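Local atomic coordinates of EAL domain protein (Vibrio cholerae serotype O1, PDB entry 6IJ2), a protein that hydrolyses cyclic dinucleotides, degrading c-di-GMP and cGAMP as a standalone EAL-domain phosphodiesterase. Residues D172-I177 with L208-L213; E215-H220 with E232-Y237. The protein carries 1 engineered substitution. All blocks are in the same frame, centred on the assembly; numbering follows the deposited sequence.

Interaction 1 (D172-I177 with L208-L213); sequences DFQTNI and LNIQPL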
loop_
_atom_site.group_PDB
_atom_site.type_symbol
_atom_site.label_atom_id
_atom_site.label_comp_id
_atom_site.label_asym_id
_atom_site.label_seq_id
_atom_site.Cartn_x
_atom_site.Cartn_y
_atom_site.Cartn_z
ATOM N N ASP A 172 4.149 -10.569 6.165
ATOM C CA ASP A 172 4.904 -11.793 5.947
ATOM C C ASP A 172 6.373 -11.714 6.344
ATOM O O ASP A 172 7.004 -12.765 6.491
ATOM C CB ASP A 172 4.791 -12.221 4.476
ATOM C CG ASP A 172 3.413 -12.777 4.138
ATOM O OD1 ASP A 172 2.900 -13.601 4.927
ATOM O OD2 ASP A 172 2.838 -12.390 3.097
ATOM N N PHE A 173 6.932 -10.519 6.521
ATOM C CA PHE A 173 8.286 -10.393 7.054
ATOM C C PHE A 173 8.451 -9.016 7.673
ATOM O O PHE A 173 7.714 -8.081 7.363
ATOM C CB PHE A 173 9.357 -10.623 5.976
ATOM C CG PHE A 173 9.369 -9.588 4.893
ATOM C CD1 PHE A 173 8.528 -9.713 3.788
ATOM C CD2 PHE A 173 10.218 -8.497 4.964
ATOM C CE1 PHE A 173 8.543 -8.770 2.785
ATOM C CE2 PHE A 173 10.233 -7.547 3.967
ATOM C CZ PHE A 173 9.392 -7.687 2.873
ATOM N N GLN A 174 9.448 -8.881 8.545
ATOM C CA GLN A 174 9.668 -7.583 9.153
ATOM C C GLN A 174 11.123 -7.180 8.972
ATOM O O GLN A 174 12.030 -8.000 9.117
ATOM C CB GLN A 174 9.281 -7.589 10.630
ATOM C CG GLN A 174 7.799 -7.850 10.874
ATOM C CD GLN A 174 7.425 -9.317 10.751
ATOM O OE1 GLN A 174 8.066 -10.184 11.355
ATOM N NE2 GLN A 174 6.384 -9.607 9.964
ATOM N N THR A 175 11.324 -5.918 8.618
ATOM C CA THR A 175 12.650 -5.329 8.542
ATOM C C THR A 175 13.029 -4.721 9.886
ATOM O O THR A 175 12.218 -4.642 10.813
ATOM C CB THR A 175 12.667 -4.266 7.449
ATOM O OG1 THR A 175 11.489 -3.458 7.594
ATOM C CG2 THR A 175 12.613 -4.935 6.078
ATOM N N ASN A 176 14.296 -4.298 9.991
ATOM C CA ASN A 176 14.734 -3.571 11.180
ATOM C C ASN A 176 14.009 -2.241 11.315
ATOM O O ASN A 176 13.597 -1.851 12.417
ATOM C CB ASN A 176 16.237 -3.323 11.112
ATOM C CG ASN A 176 17.015 -4.600 11.029
ATOM O OD1 ASN A 176 17.559 -4.950 9.980
ATOM N ND2 ASN A 176 17.040 -5.333 12.130
ATOM N N ILE A 177 13.890 -1.520 10.211
ATOM C CA ILE A 177 13.337 -0.176 10.173
ATOM C C ILE A 177 12.230 -0.123 9.122
ATOM O O ILE A 177 12.277 -0.822 8.105
ATOM C CB ILE A 177 14.462 0.850 9.885
ATOM C CG1 ILE A 177 15.268 1.080 11.177
ATOM C CG2 ILE A 177 13.918 2.155 9.342
ATOM C CD1 ILE A 177 16.522 1.902 11.012
ATOM N N LEU A 208 5.404 -5.234 16.122
ATOM C CA LEU A 208 6.216 -6.030 15.214
ATOM C C LEU A 208 7.713 -5.919 15.498
ATOM O O LEU A 208 8.510 -6.477 14.737
ATOM C CB LEU A 208 5.946 -5.610 13.765
ATOM C CG LEU A 208 4.521 -5.701 13.226
ATOM C CD1 LEU A 208 4.536 -5.742 11.700
ATOM C CD2 LEU A 208 3.802 -6.901 13.793
ATOM N N ASN A 209 8.088 -5.215 16.569
ATOM C CA ASN A 209 9.475 -4.865 16.922
ATOM C C ASN A 209 10.218 -4.226 15.746
ATOM O O ASN A 209 11.358 -4.586 15.428
ATOM C CB ASN A 209 10.237 -6.072 17.469
ATOM C CG ASN A 209 11.470 -5.663 18.291
ATOM O OD1 ASN A 209 11.594 -4.510 18.724
ATOM N ND2 ASN A 209 12.378 -6.610 18.508
ATOM N N ILE A 210 9.572 -3.236 15.116
ATOM C CA ILE A 210 10.146 -2.478 14.003
ATOM C C ILE A 210 10.371 -1.035 14.435
ATOM O O ILE A 210 9.506 -0.423 15.067
ATOM C CB ILE A 210 9.242 -2.506 12.756
ATOM C CG1 ILE A 210 9.148 -3.911 12.178
ATOM C CG2 ILE A 210 9.783 -1.554 11.708
ATOM C CD1 ILE A 210 8.099 -4.016 11.086
ATOM N N GLN A 211 11.535 -0.483 14.078
ATOM C CA GLN A 211 11.846 0.894 14.428
ATOM C C GLN A 211 11.354 1.848 13.347
ATOM O O GLN A 211 11.735 1.693 12.171
ATOM C CB GLN A 211 13.348 1.053 14.637
ATOM C CG GLN A 211 13.773 2.426 15.068
ATOM C CD GLN A 211 15.195 2.422 15.635
ATOM O OE1 GLN A 211 16.031 1.609 15.238
ATOM N NE2 GLN A 211 15.460 3.324 16.567
ATOM N N PRO A 212 10.535 2.844 13.686
ATOM C CA PRO A 212 10.046 3.774 12.675
ATOM C C PRO A 212 11.047 4.870 12.388
ATOM O O PRO A 212 11.882 5.225 13.224
ATOM C CB PRO A 212 8.779 4.356 13.314
ATOM C CG PRO A 212 9.113 4.360 14.769
ATOM C CD PRO A 212 9.944 3.120 15.009
ATOM N N LEU A 213 10.943 5.404 11.172
ATOM C CA LEU A 213 11.766 6.514 10.716
ATOM C C LEU A 213 10.893 7.410 9.853
ATOM O O LEU A 213 10.390 6.966 8.820
ATOM C CB LEU A 213 12.964 6.002 9.913
ATOM C CG LEU A 213 14.122 6.932 9.543
ATOM C CD1 LEU A 213 15.313 6.091 9.106
ATOM C CD2 LEU A 213 13.701 7.871 8.413
HETATM O O HOH W 1 12.354 -6.403 13.004
HETATM O O HOH W 2 14.282 -2.913 14.998
HETATM O O HOH W 3 16.554 -0.988 14.058
#

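Interaction 2 (E215-H220 with E232-Y237); sequences EGVESH and ELMQGY. With CA (calcium ion), chain I; nucleotides of chain B.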
loop_
_atom_site.group_PDB
_atom_site.type_symbol
_atom_site.label_atom_id
_atom_site.label_comp_id
_atom_site.label_asym_id
_atom_site.label_seq_id
_atom_site.Cartn_x
_atom_site.Cartn_y
_atom_site.Cartn_z
ATOM N N GLU A 215 10.289 10.128 7.138
ATOM C CA GLU A 215 10.930 10.741 5.980
ATOM C C GLU A 215 10.335 12.105 5.649
ATOM O O GLU A 215 9.153 12.370 5.876
ATOM C CB GLU A 215 10.801 9.857 4.738
ATOM C CG GLU A 215 11.446 8.479 4.830
ATOM C CD GLU A 215 11.358 7.713 3.507
ATOM O OE1 GLU A 215 12.360 7.092 3.126
ATOM O OE2 GLU A 215 10.294 7.742 2.838
ATOM N N GLY A 216 11.173 12.957 5.063
ATOM C CA GLY A 216 10.688 14.189 4.469
ATOM C C GLY A 216 10.159 15.217 5.443
ATOM O O GLY A 216 9.262 15.990 5.083
ATOM N N VAL A 217 10.684 15.248 6.666
ATOM C CA VAL A 217 10.306 16.284 7.622
ATOM C C VAL A 217 10.818 17.624 7.121
ATOM O O VAL A 217 12.013 17.774 6.837
ATOM C CB VAL A 217 10.858 15.957 9.017
ATOM C CG1 VAL A 217 10.531 17.074 9.993
ATOM C CG2 VAL A 217 10.297 14.640 9.490
ATOM N N GLU A 218 9.915 18.600 6.999
ATOM C CA GLU A 218 10.252 19.903 6.450
ATOM C C GLU A 218 10.079 21.067 7.416
ATOM O O GLU A 218 10.598 22.154 7.138
ATOM C CB GLU A 218 9.435 20.174 5.172
ATOM C CG GLU A 218 9.890 19.285 4.016
ATOM C CD GLU A 218 9.272 19.635 2.680
ATOM O OE1 GLU A 218 9.680 19.028 1.669
ATOM O OE2 GLU A 218 8.388 20.514 2.632
ATOM N N SER A 219 9.427 20.874 8.559
ATOM C CA SER A 219 9.188 21.988 9.463
ATOM C C SER A 219 9.344 21.534 10.906
ATOM O O SER A 219 9.195 20.355 11.231
ATOM C CB SER A 219 7.794 22.584 9.265
ATOM O OG SER A 219 6.805 21.628 9.601
ATOM N N HIS A 220 9.624 22.507 11.775
ATOM C CA HIS A 220 9.706 22.212 13.201
ATOM C C HIS A 220 8.397 21.639 13.728
ATOM O O HIS A 220 8.402 20.763 14.600
ATOM C CB HIS A 220 10.083 23.467 13.988
ATOM C CG HIS A 220 10.089 23.253 15.470
ATOM N ND1 HIS A 220 8.987 23.493 16.259
ATOM C CD2 HIS A 220 11.050 22.783 16.300
ATOM C CE1 HIS A 220 9.272 23.200 17.515
ATOM N NE2 HIS A 220 10.519 22.766 17.568
ATOM N N GLU A 232 11.721 8.437 16.905
ATOM C CA GLU A 232 13.067 8.892 17.224
ATOM C C GLU A 232 13.864 9.224 15.971
ATOM O O GLU A 232 14.407 10.323 15.866
ATOM C CB GLU A 232 13.797 7.835 18.055
ATOM C CG GLU A 232 13.139 7.590 19.397
ATOM C CD GLU A 232 14.091 6.939 20.391
ATOM O OE1 GLU A 232 15.220 6.598 19.989
ATOM O OE2 GLU A 232 13.716 6.790 21.574
ATOM N N LEU A 233 13.898 8.317 14.996
ATOM C CA LEU A 233 14.681 8.537 13.786
ATOM C C LEU A 233 13.901 9.383 12.790
ATOM O O LEU A 233 12.750 9.064 12.448
ATOM C CB LEU A 233 15.077 7.206 13.145
ATOM C CG LEU A 233 15.850 6.234 14.025
ATOM C CD1 LEU A 233 16.227 4.975 13.242
ATOM C CD2 LEU A 233 17.089 6.925 14.580
ATOM N N MET A 234 14.525 10.457 12.308
ATOM C CA MET A 234 13.890 11.314 11.316
ATOM C C MET A 234 14.893 11.714 10.242
ATOM O O MET A 234 16.112 11.690 10.445
ATOM C CB MET A 234 13.284 12.575 11.958
ATOM C CG MET A 234 12.174 12.261 12.965
ATOM S SD MET A 234 11.292 13.747 13.457
ATOM C CE MET A 234 10.721 13.320 15.106
ATOM N N GLN A 235 14.347 12.097 9.095
ATOM C CA GLN A 235 15.126 12.503 7.939
ATOM C C GLN A 235 14.327 13.573 7.211
ATOM O O GLN A 235 13.094 13.528 7.204
ATOM C CB GLN A 235 15.394 11.284 7.048
ATOM C CG GLN A 235 16.247 11.515 5.855
ATOM C CD GLN A 235 16.496 10.230 5.075
ATOM O OE1 GLN A 235 16.108 9.128 5.499
ATOM N NE2 GLN A 235 17.132 10.365 3.938
ATOM N N GLY A 236 15.009 14.540 6.618
ATOM C CA GLY A 236 14.285 15.540 5.854
ATOM C C GLY A 236 15.040 16.849 5.750
ATOM O O GLY A 236 16.000 17.114 6.472
ATOM N N TYR A 237 14.556 17.688 4.824
ATOM C CA TYR A 237 15.152 19.003 4.600
ATOM C C TYR A 237 15.217 19.830 5.877
ATOM O O TYR A 237 16.116 20.663 6.026
ATOM C CB TYR A 237 14.363 19.765 3.535
ATOM C CG TYR A 237 14.501 19.232 2.118
ATOM C CD1 TYR A 237 15.432 18.244 1.799
ATOM C CD2 TYR A 237 13.710 19.733 1.100
ATOM C CE1 TYR A 237 15.555 17.767 0.501
ATOM C CE2 TYR A 237 13.817 19.259 -0.198
ATOM C CZ TYR A 237 14.744 18.280 -0.494
ATOM O OH TYR A 237 14.854 17.817 -1.790
HETATM CA CA CA I . 11.062 6.229 1.224
ATOM O OP3 G B 1 12.201 7.602 -0.292
ATOM P P G B 1 12.924 7.685 -1.533
ATOM O OP1 G B 1 14.219 7.088 -1.419
ATOM O OP2 G B 1 12.042 7.166 -2.525
ATOM O "O5'" G B 1 13.037 9.237 -1.764
ATOM C "C5'" G B 1 14.258 9.938 -1.555
ATOM C "C4'" G B 1 14.168 11.316 -2.164
ATOM O "O4'" G B 1 13.553 12.217 -1.223
ATOM C "C3'" G B 1 15.495 11.973 -2.562
ATOM O "O3'" G B 1 15.475 12.526 -3.862
ATOM C "C2'" G B 1 15.637 13.107 -1.556
ATOM O "O2'" G B 1 16.275 14.260 -2.021
ATOM C "C1'" G B 1 14.182 13.457 -1.295
ATOM N N9 G B 1 13.982 14.149 -0.031
ATOM C C8 G B 1 14.674 13.954 1.137
ATOM N N7 G B 1 14.263 14.716 2.108
ATOM C C5 G B 1 13.230 15.451 1.551
ATOM C C6 G B 1 12.393 16.440 2.127
ATOM O O6 G B 1 12.408 16.884 3.266
ATOM N N1 G B 1 11.482 16.938 1.206
ATOM C C2 G B 1 11.382 16.526 -0.096
ATOM N N2 G B 1 10.430 17.109 -0.819
ATOM N N3 G B 1 12.143 15.595 -0.639
ATOM C C4 G B 1 13.038 15.103 0.235
HETATM O O HOH W 4 9.024 6.835 0.263
#

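Interaction 1 (D172-I177 with L208-L213)
Ile210 CG1 lies anti to its own carbonyl carbon (chi1 -66°), and the extended chi2 (171°) carries CD1 on to 3.8 Å from Gln174 CB, the two side chains crossing at about a right angle. On the other side of the contact, chi1 of Gln174 (-64°) sets its CG 4.0 Å from Leu208 CD1; beyond CG the chain bends at chi2, and the amide NE2 bonds to Leu170 O. The ethyl branch of Ile210 also covers Thr175 O, with CG1 3.4 Å away.

Further along, the backbones join in register. Gln211 N donates to Asn176 O at 3.0 Å in a nearly straight bond, and a CA-H...O contact brings Ile177 CA to 3.2 Å from Gln211 O. Ile177 and Gln211 form a parallel bridge, the start of the pairing of strands 177-180 and 211-214 in the TIM-type barrel of the EAL family; helix 192-207 makes the crossover and ends in a Schellman motif at Asn209. Both side chains leave the same face of the sheet and run side by side, Ile177 CG1 lying 4.0 Å from Gln211 CB. The other branch, Ile177 CG2, packs on Leu213 CB.

A water donates to both Thr175 O and Asn209 O. Thr175 OG1 donates to Ile177 O within its own segment at 2.8 Å, from above the carbonyl plane. At the outer end, Val193 of the second subunit packs on Gln174 and Leu208.

Interaction 2 (E215-H220 with E232-Y237)
Backbone polar contacts tie Val217 to Gln235: Val217 N donates to Gln235 O at 3.0 Å, in the carbonyl plane and on a lone pair. Gly236 CA lies 3.3 Å from Val217 O in a CA-H...O contact.

Apolar packing is light across the pair. Val217 CG2 reaches Met234 SD at 4.2 Å, and helix 220-229 closes over both through Leu226.

Metal coordination belongs to Glu215, whose carboxylate grips a calcium ion with both oxygens, OE1 at 2.5 Å and OE2 at 2.3 Å. The ion also takes OP3 of G1 of chain B, a water, and ligands from Asp158 and Asp159. The loop 215-220 after strand 211-214 and the last strand, 233-244, lie side by side in the TIM-type barrel of the EAL family and contribute to what is probably the active site, here holding the nucleotide, with metal and phosphate at one end and guanine at the other.

Base recognition uses both segments. Glu218, extended beyond CG, directs OE1 to the guanine, where it accepts from N1 at 2.8 Å (167°) and from N2 at 3.2 Å on a more bent path (138°). Tyr237 N donates almost straight to O6 (178°). The same tyrosine lays one ring face against the base, with C6 of the guanine 3.4 Å above the ring plane and over its centre.

Overall arrangement
Interaction 1 comes first along the chain and closes before interaction 2 opens; their centres lie 19 Å apart. Strand 211-214 joins them: it carries part of 208-213, leads directly into 215-220, and neighbours strand 233-244 of interaction 2 in the same sheet. Leu233 is the physical meeting point, its CD1 packing 3.8 Å from Ile177 CD1 and its CB 3.7 Å from Leu213 CG. The contacts thus follow successive strands, 177-180, 211-214 and 233-244, from the side where strands 177-180 and 211-214 begin to the end of the barrel where Glu215 binds calcium and Glu218 and Tyr237 meet the nucleotide. Interaction 1 also approaches the second subunit, whereas no other protein chain touches interaction 2.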